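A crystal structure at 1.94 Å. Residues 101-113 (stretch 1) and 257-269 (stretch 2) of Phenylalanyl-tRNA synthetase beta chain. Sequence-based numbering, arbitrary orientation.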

ATOM      1  N   ARG A 101      27.536  -9.273   4.536  1.00 18.03           N
ATOM      2  CA  ARG A 101      27.162  -9.113   5.956  1.00 17.81           C
ATOM      3  C   ARG A 101      25.716  -9.645   6.106  1.00 17.49           C
ATOM      4  O   ARG A 101      24.757  -8.874   6.091  1.00 17.83           O
ATOM      5  CB  ARG A 101      27.315  -7.653   6.413  1.00 17.11           C
ATOM      6  CG  ARG A 101      27.221  -7.470   7.953  1.00 15.88           C
ATOM      7  CD  ARG A 101      27.602  -6.052   8.451  1.00 17.16           C
ATOM      8  NE  ARG A 101      27.642  -6.050   9.926  1.00 13.85           N
ATOM      9  CZ  ARG A 101      28.638  -6.545  10.659  1.00 15.74           C
ATOM     10  NH1 ARG A 101      28.533  -6.547  11.990  1.00 18.51           N
ATOM     11  NH2 ARG A 101      29.750  -7.041  10.084  1.00 16.77           N
ATOM     12  N   PRO A 102      25.575 -10.981   6.169  1.00 17.27           N
ATOM     13  CA  PRO A 102      24.310 -11.629   5.804  1.00 16.57           C
ATOM     14  C   PRO A 102      23.084 -11.303   6.653  1.00 17.23           C
ATOM     15  O   PRO A 102      21.994 -11.190   6.077  1.00 19.03           O
ATOM     16  CB  PRO A 102      24.643 -13.137   5.880  1.00 17.36           C
ATOM     17  CG  PRO A 102      25.897 -13.224   6.745  1.00 18.32           C
ATOM     18  CD  PRO A 102      26.638 -11.960   6.474  1.00 16.50           C
ATOM     19  N   TYR A 103      23.232 -11.149   7.978  1.00 16.08           N
ATOM     20  CA  TYR A 103      22.058 -11.068   8.882  1.00 16.51           C
ATOM     21  C   TYR A 103      21.831  -9.695   9.462  1.00 15.76           C
ATOM     22  O   TYR A 103      22.779  -9.032   9.844  1.00 16.40           O
ATOM     23  CB  TYR A 103      22.146 -12.091  10.032  1.00 17.10           C
ATOM     24  CG  TYR A 103      22.229 -13.492   9.494  1.00 18.37           C
ATOM     25  CD1 TYR A 103      21.098 -14.093   8.900  1.00 20.79           C
ATOM     26  CD2 TYR A 103      23.435 -14.214   9.525  1.00 19.90           C
ATOM     27  CE1 TYR A 103      21.184 -15.394   8.357  1.00 21.29           C
ATOM     28  CE2 TYR A 103      23.530 -15.503   9.004  1.00 18.75           C
ATOM     29  CZ  TYR A 103      22.398 -16.079   8.417  1.00 23.19           C
ATOM     30  OH  TYR A 103      22.491 -17.350   7.910  1.00 20.48           O
ATOM     31  N   GLY A 104      20.551  -9.301   9.510  1.00 15.58           N
ATOM     32  CA  GLY A 104      20.037  -8.115  10.221  1.00 14.41           C
ATOM     33  C   GLY A 104      18.805  -8.576  11.011  1.00 14.58           C
ATOM     34  O   GLY A 104      17.970  -9.385  10.524  1.00 14.67           O
ATOM     35  N   VAL A 105      18.706  -8.117  12.256  1.00 13.52           N
ATOM     36  CA  VAL A 105      17.504  -8.306  13.067  1.00 13.22           C
ATOM     37  C   VAL A 105      17.219  -6.932  13.671  1.00 13.91           C
ATOM     38  O   VAL A 105      18.137  -6.084  13.805  1.00 13.80           O
ATOM     39  CB  VAL A 105      17.680  -9.388  14.185  1.00 12.89           C
ATOM     40  CG1 VAL A 105      17.850 -10.806  13.532  1.00 14.14           C
ATOM     41  CG2 VAL A 105      18.932  -9.051  15.083  1.00 13.33           C
ATOM     42  N   TYR A 106      15.966  -6.720  14.049  1.00 13.39           N
ATOM     43  CA  TYR A 106      15.439  -5.380  14.303  1.00 13.83           C
ATOM     44  C   TYR A 106      14.419  -5.377  15.440  1.00 13.92           C
ATOM     45  O   TYR A 106      13.708  -6.362  15.675  1.00 13.83           O
ATOM     46  CB  TYR A 106      14.781  -4.812  13.014  1.00 13.38           C
ATOM     47  CG  TYR A 106      15.772  -4.886  11.857  1.00 14.30           C
ATOM     48  CD1 TYR A 106      16.657  -3.836  11.609  1.00 13.05           C
ATOM     49  CD2 TYR A 106      15.876  -6.041  11.089  1.00 12.22           C
ATOM     50  CE1 TYR A 106      17.620  -3.929  10.608  1.00 14.32           C
ATOM     51  CE2 TYR A 106      16.827  -6.152  10.096  1.00 12.14           C
ATOM     52  CZ  TYR A 106      17.698  -5.094   9.874  1.00 12.57           C
ATOM     53  OH  TYR A 106      18.647  -5.247   8.919  1.00 14.98           O
ATOM     54  N   ALA A 107      14.300  -4.228  16.085  1.00 14.96           N
ATOM     55  CA  ALA A 107      13.256  -4.019  17.071  1.00 15.66           C
ATOM     56  C   ALA A 107      12.897  -2.538  17.147  1.00 15.09           C
ATOM     57  O   ALA A 107      13.681  -1.651  16.771  1.00 15.05           O
ATOM     58  CB  ALA A 107      13.689  -4.580  18.452  1.00 14.99           C
ATOM     59  N   ILE A 108      11.695  -2.296  17.640  1.00 15.11           N
ATOM     60  CA  ILE A 108      11.283  -0.966  18.017  1.00 14.79           C
ATOM     61  C   ILE A 108      11.008  -0.986  19.508  1.00 14.27           C
ATOM     62  O   ILE A 108      10.382  -1.895  20.023  1.00 15.17           O
ATOM     63  CB  ILE A 108      10.022  -0.529  17.211  1.00 14.40           C
ATOM     64  CG1 ILE A 108      10.377  -0.418  15.734  1.00 16.54           C
ATOM     65  CG2 ILE A 108       9.416   0.819  17.761  1.00 14.55           C
ATOM     66  CD1 ILE A 108       9.144  -0.501  14.792  1.00 22.27           C
ATOM     67  N   VAL A 109      11.472   0.033  20.198  1.00 14.61           N
ATOM     68  CA  VAL A 109      11.121   0.199  21.621  1.00 14.86           C
ATOM     69  C   VAL A 109      10.428   1.573  21.785  1.00 16.02           C
ATOM     70  O   VAL A 109      11.031   2.615  21.474  1.00 16.55           O
ATOM     71  CB  VAL A 109      12.351   0.098  22.527  1.00 14.22           C
ATOM     72  CG1 VAL A 109      11.952   0.191  24.019  1.00 14.44           C
ATOM     73  CG2 VAL A 109      13.085  -1.206  22.307  1.00 16.42           C
ATOM     74  N   GLU A 110       9.167   1.573  22.256  1.00 16.33           N
ATOM     75  CA  GLU A 110       8.370   2.828  22.300  1.00 17.95           C
ATOM     76  C   GLU A 110       8.250   3.379  23.710  1.00 17.76           C
ATOM     77  O   GLU A 110       8.407   2.626  24.661  1.00 18.57           O
ATOM     78  CB  GLU A 110       6.942   2.584  21.769  1.00 17.83           C
ATOM     79  CG  GLU A 110       6.961   2.235  20.295  1.00 21.84           C
ATOM     80  CD  GLU A 110       5.574   2.009  19.719  1.00 26.85           C
ATOM     81  OE1 GLU A 110       4.681   1.641  20.479  1.00 30.99           O
ATOM     82  OE2 GLU A 110       5.395   2.187  18.498  1.00 31.15           O
ATOM     83  N   GLY A 111       7.941   4.677  23.829  1.00 18.49           N
ATOM     84  CA  GLY A 111       7.492   5.282  25.110  1.00 19.25           C
ATOM     85  C   GLY A 111       8.635   5.559  26.065  1.00 20.41           C
ATOM     86  O   GLY A 111       8.459   5.548  27.290  1.00 20.63           O
ATOM     87  N   LEU A 112       9.818   5.807  25.509  1.00 19.46           N
ATOM     88  CA  LEU A 112      10.969   6.067  26.338  1.00 21.46           C
ATOM     89  C   LEU A 112      10.961   7.547  26.711  1.00 21.71           C
ATOM     90  O   LEU A 112      10.522   8.394  25.931  1.00 20.20           O
ATOM     91  CB  LEU A 112      12.256   5.698  25.599  1.00 20.29           C
ATOM     92  CG  LEU A 112      12.460   4.169  25.433  1.00 21.72           C
ATOM     93  CD1 LEU A 112      13.465   3.899  24.327  1.00 21.29           C
ATOM     94  CD2 LEU A 112      12.896   3.479  26.734  1.00 18.46           C
ATOM     95  N   ARG A 113      11.479   7.852  27.886  1.00 23.54           N
ATOM     96  CA  ARG A 113      11.826   9.229  28.202  1.00 25.58           C
ATOM     97  C   ARG A 113      13.321   9.256  28.506  1.00 23.86           C
ATOM     98  O   ARG A 113      13.743   8.868  29.582  1.00 23.96           O
ATOM     99  CB  ARG A 113      10.983   9.748  29.386  1.00 26.59           C
ATOM    100  CG  ARG A 113       9.443   9.531  29.243  1.00 30.72           C
ATOM    101  CD  ARG A 113       8.587   9.882  30.512  1.00 30.91           C
ATOM    102  NE  ARG A 113       9.341  10.838  31.343  1.00 43.41           N
ATOM    103  CZ  ARG A 113       9.922  10.534  32.514  1.00 47.29           C
ATOM    104  NH1 ARG A 113       9.797   9.310  33.048  1.00 48.30           N
ATOM    105  NH2 ARG A 113      10.613  11.464  33.163  1.00 47.96           N
ATOM    106  N   ARG A 257      13.882   0.714  31.485  1.00 17.82           N
ATOM    107  CA  ARG A 257      13.568   2.143  31.481  1.00 17.99           C
ATOM    108  C   ARG A 257      12.098   2.422  31.065  1.00 17.86           C
ATOM    109  O   ARG A 257      11.752   3.555  30.700  1.00 17.90           O
ATOM    110  CB  ARG A 257      14.531   2.877  30.508  1.00 18.52           C
ATOM    111  CG  ARG A 257      16.015   2.533  30.778  1.00 20.54           C
ATOM    112  CD  ARG A 257      16.953   3.634  30.420  1.00 25.80           C
ATOM    113  NE  ARG A 257      18.345   3.418  30.847  1.00 25.55           N
ATOM    114  CZ  ARG A 257      18.871   3.854  31.987  1.00 22.03           C
ATOM    115  NH1 ARG A 257      20.139   3.597  32.238  1.00 21.00           N
ATOM    116  NH2 ARG A 257      18.139   4.500  32.883  1.00 19.16           N
ATOM    117  N   GLY A 258      11.241   1.401  31.099  1.00 16.65           N
ATOM    118  CA  GLY A 258       9.822   1.619  30.807  1.00 17.17           C
ATOM    119  C   GLY A 258       9.492   1.477  29.323  1.00 18.20           C
ATOM    120  O   GLY A 258       8.325   1.624  28.928  1.00 17.15           O
ATOM    121  N   GLY A 259      10.500   1.180  28.492  1.00 17.20           N
ATOM    122  CA  GLY A 259      10.264   0.952  27.052  1.00 16.82           C
ATOM    123  C   GLY A 259       9.305  -0.193  26.750  1.00 16.72           C
ATOM    124  O   GLY A 259       9.339  -1.261  27.385  1.00 17.08           O
ATOM    125  N   LYS A 260       8.450   0.006  25.756  1.00 18.01           N
ATOM    126  CA  LYS A 260       7.519  -1.053  25.307  1.00 19.54           C
ATOM    127  C   LYS A 260       8.073  -1.672  24.026  1.00 17.27           C
ATOM    128  O   LYS A 260       8.276  -0.976  23.041  1.00 18.96           O
ATOM    129  CB  LYS A 260       6.083  -0.485  25.168  1.00 20.25           C
ATOM    130  CG  LYS A 260       5.596   0.095  26.552  1.00 22.58           C
ATOM    131  CD  LYS A 260       4.214   0.742  26.479  1.00 25.32           C
ATOM    132  CE  LYS A 260       3.802   1.291  27.874  1.00 31.40           C
ATOM    133  NZ  LYS A 260       2.985   2.568  27.725  1.00 39.23           N
ATOM    134  N   ILE A 261       8.364  -2.970  24.067  1.00 16.35           N
ATOM    135  CA  ILE A 261       9.134  -3.618  22.999  1.00 15.94           C
ATOM    136  C   ILE A 261       8.155  -4.059  21.916  1.00 15.99           C
ATOM    137  O   ILE A 261       7.136  -4.696  22.206  1.00 15.56           O
ATOM    138  CB  ILE A 261       9.857  -4.861  23.533  1.00 15.63           C
ATOM    139  CG1 ILE A 261      10.823  -4.483  24.649  1.00 15.33           C
ATOM    140  CG2 ILE A 261      10.583  -5.617  22.378  1.00 14.10           C
ATOM    141  CD1 ILE A 261      11.441  -5.726  25.355  1.00 15.61           C
ATOM    142  N   ARG A 262       8.470  -3.717  20.675  1.00 16.80           N
ATOM    143  CA  ARG A 262       7.583  -3.997  19.547  1.00 17.28           C
ATOM    144  C   ARG A 262       8.386  -4.794  18.557  1.00 17.92           C
ATOM    145  O   ARG A 262       9.529  -4.413  18.250  1.00 18.39           O
ATOM    146  CB  ARG A 262       7.120  -2.682  18.914  1.00 17.56           C
ATOM    147  CG  ARG A 262       6.294  -1.788  19.858  1.00 20.00           C
ATOM    148  CD  ARG A 262       5.068  -2.532  20.373  1.00 25.54           C
ATOM    149  NE  ARG A 262       4.223  -1.798  21.300  1.00 34.57           N
ATOM    150  CZ  ARG A 262       3.944  -2.193  22.543  1.00 36.51           C
ATOM    151  NH1 ARG A 262       4.486  -3.319  23.054  1.00 38.95           N
ATOM    152  NH2 ARG A 262       3.133  -1.458  23.281  1.00 34.32           N
ATOM    153  N   SER A 263       7.824  -5.897  18.057  1.00 16.83           N
ATOM    154  CA  SER A 263       8.529  -6.742  17.123  1.00 17.37           C
ATOM    155  C   SER A 263       8.369  -6.222  15.700  1.00 18.39           C
ATOM    156  O   SER A 263       7.427  -5.485  15.396  1.00 18.35           O
ATOM    157  CB  SER A 263       8.056  -8.195  17.200  1.00 18.26           C
ATOM    158  OG  SER A 263       6.721  -8.325  16.798  1.00 23.22           O
ATOM    159  N   VAL A 264       9.305  -6.596  14.838  1.00 17.94           N
ATOM    160  CA  VAL A 264       9.201  -6.235  13.441  1.00 19.01           C
ATOM    161  C   VAL A 264       9.299  -7.536  12.623  1.00 19.23           C
ATOM    162  O   VAL A 264       9.830  -8.562  13.114  1.00 18.92           O
ATOM    163  CB  VAL A 264      10.194  -5.090  12.977  1.00 20.91           C
ATOM    164  CG1 VAL A 264      10.626  -4.130  14.117  1.00 20.00           C
ATOM    165  CG2 VAL A 264      11.349  -5.584  12.207  1.00 21.35           C
ATOM    166  N   ARG A 265       8.723  -7.496  11.419  1.00 16.87           N
ATOM    167  CA  ARG A 265       8.756  -8.611  10.458  1.00 18.82           C
ATOM    168  C   ARG A 265       9.992  -8.445   9.594  1.00 16.57           C
ATOM    169  O   ARG A 265      10.167  -7.418   8.944  1.00 15.78           O
ATOM    170  CB  ARG A 265       7.466  -8.544   9.599  1.00 19.16           C
ATOM    171  CG  ARG A 265       7.254  -9.669   8.629  1.00 23.04           C
ATOM    172  CD  ARG A 265       5.813  -9.648   8.002  1.00 23.40           C
ATOM    173  NE  ARG A 265       5.821  -8.709   6.926  1.00 33.14           N
ATOM    174  CZ  ARG A 265       5.884  -9.002   5.630  1.00 33.14           C
ATOM    175  NH1 ARG A 265       5.862 -10.249   5.169  1.00 33.09           N
ATOM    176  NH2 ARG A 265       5.934  -7.996   4.787  1.00 31.54           N
ATOM    177  N   VAL A 266      10.875  -9.437   9.600  1.00 16.49           N
ATOM    178  CA  VAL A 266      12.107  -9.303   8.887  1.00 15.47           C
ATOM    179  C   VAL A 266      12.078 -10.338   7.758  1.00 16.66           C
ATOM    180  O   VAL A 266      12.079 -11.542   8.031  1.00 17.48           O
ATOM    181  CB  VAL A 266      13.354  -9.527   9.754  1.00 15.23           C
ATOM    182  CG1 VAL A 266      14.634  -9.128   8.973  1.00 12.28           C
ATOM    183  CG2 VAL A 266      13.261  -8.752  11.100  1.00 15.17           C
ATOM    184  N   VAL A 267      12.099  -9.833   6.534  1.00 16.43           N
ATOM    185  CA  VAL A 267      11.903 -10.624   5.300  1.00 16.69           C
ATOM    186  C   VAL A 267      13.226 -10.874   4.572  1.00 15.89           C
ATOM    187  O   VAL A 267      13.921  -9.948   4.054  1.00 17.19           O
ATOM    188  CB  VAL A 267      10.788  -9.975   4.390  1.00 16.12           C
ATOM    189  CG1 VAL A 267      10.440 -10.890   3.144  1.00 19.26           C
ATOM    190  CG2 VAL A 267       9.557  -9.739   5.172  1.00 13.36           C
ATOM    191  N   TYR A 268      13.596 -12.141   4.550  1.00 15.74           N
ATOM    192  CA  TYR A 268      14.726 -12.613   3.793  1.00 17.70           C
ATOM    193  C   TYR A 268      14.199 -13.262   2.505  1.00 19.06           C
ATOM    194  O   TYR A 268      13.009 -13.423   2.358  1.00 18.30           O
ATOM    195  CB  TYR A 268      15.502 -13.637   4.618  1.00 18.26           C
ATOM    196  CG  TYR A 268      16.318 -13.055   5.774  1.00 18.59           C
ATOM    197  CD1 TYR A 268      15.684 -12.589   6.934  1.00 18.01           C
ATOM    198  CD2 TYR A 268      17.718 -12.957   5.685  1.00 21.13           C
ATOM    199  CE1 TYR A 268      16.449 -12.065   8.030  1.00 16.54           C
ATOM    200  CE2 TYR A 268      18.482 -12.412   6.754  1.00 16.59           C
ATOM    201  CZ  TYR A 268      17.834 -11.981   7.897  1.00 16.32           C
ATOM    202  OH  TYR A 268      18.585 -11.488   8.937  1.00 15.78           O
ATOM    203  N   LYS A 269      15.068 -13.614   1.572  1.00 21.33           N
ATOM    204  CA  LYS A 269      14.596 -14.237   0.333  1.00 24.57           C
ATOM    205  C   LYS A 269      13.824 -15.529   0.621  1.00 25.82           C
ATOM    206  O   LYS A 269      12.708 -15.667   0.140  1.00 26.04           O
ATOM    207  CB  LYS A 269      15.726 -14.463  -0.681  1.00 25.70           C
ATOM    208  CG  LYS A 269      15.280 -15.074  -2.021  1.00 28.55           C
ATOM    209  CD  LYS A 269      14.310 -14.137  -2.775  1.00 34.70           C
ATOM    210  CE  LYS A 269      13.845 -14.742  -4.112  1.00 36.28           C
ATOM    211  NZ  LYS A 269      15.023 -15.011  -5.014  1.00 40.79           N
TER
HETATM  212  O   HOH W   1       6.831   3.842  28.300  1.00 38.52           O
HETATM  213  O   HOH W   2       9.446   5.435  29.742  1.00 40.02           O
HETATM  214  O   HOH W   3      12.658   5.906  29.677  1.00 26.58           O

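The two stretches form a short antiparallel β-sheet contact that is held by backbone hydrogen bonds at one end and by side chains and a tyrosine hydroxyl at the other. They lie far apart in sequence, yet together they bury 781 Å² of surface. The strand at 103-110 and the strand around 260-267 run in opposite senses, at 151° between their directions.

Two hydrogen-bonded pairs carry the backbone register. In the first, Ile 108 N donates to Arg 262 O at 3.1 Å, and Arg 262 N donates to Ile 108 O at 2.7 Å. In the second, Glu 110 N donates to Lys 260 O at 2.8 Å, and Lys 260 N donates to Glu 110 O, also at 2.8 Å. All four bonds have N-H...O angles of 155° or more. Between these pairs sits the non-hydrogen-bonded pair Val 109 and Ile 261, with CA atoms 4.5 Å apart. Here the strands come close enough for a CA-H...O contact, from Val 109 CA to Lys 260 O at 3.4 Å. A second such contact joins Gly 259 CA to Glu 110 O at 3.5 Å.

Side chains alternate across the sheet. Ile 108, Glu 110, Lys 260 and Arg 262 share one face; Val 109 and Ile 261 lie on the other. On the first face, Glu 110 OE1 and Arg 262 NE form a salt bridge at 3.6 Å, a diagonal pairing of opposite charges. The Arg 262 side chain also bonds within its own stretch, from NH1 to Ile 261 O at 3.1 Å.

Beyond Ile 108 the contact becomes largely apolar. Ile 108 CD1 meets Val 264 CG1 at 4.0 Å. Tyr 106 CB packs on Val 264 CG2 at 3.6 Å, and Tyr 106 CD2 meets Val 266 CG2 at 3.8 Å, with that methyl at the edge of the ring. These side chains are buried, so their packing keeps apolar surface from solvent.

Tyr 268 closes this end. Its OH donates a hydrogen bond to Gly 104 O at 2.7 Å, so a side chain reaches the backbone of the other stretch. The same hydroxyl lies at the edge of the Tyr 103 ring, and Tyr 103 CD1 is 3.8 Å from Tyr 268 CE2.

At the other end, Gly 259 fits closely against stretch 1. Its CA is 3.6 Å from Val 109 CG1 and 3.7 Å from Leu 112 CD2. A CB at Gly 259 would clash with Val 109 CG1, so the absent side chain makes room for the valine. Gly 111 and Gly 258 both have positive phi, which suits glycine.

Waters extend the contact past the strands. Water 1 lies 2.6 Å from Gly 111 O and 2.7 Å from Gly 258 O, bridging the two carbonyls. Water 3 accepts from Arg 113 N at 2.9 Å and lies 2.7 Å from Arg 257 O, so it links the two stretches.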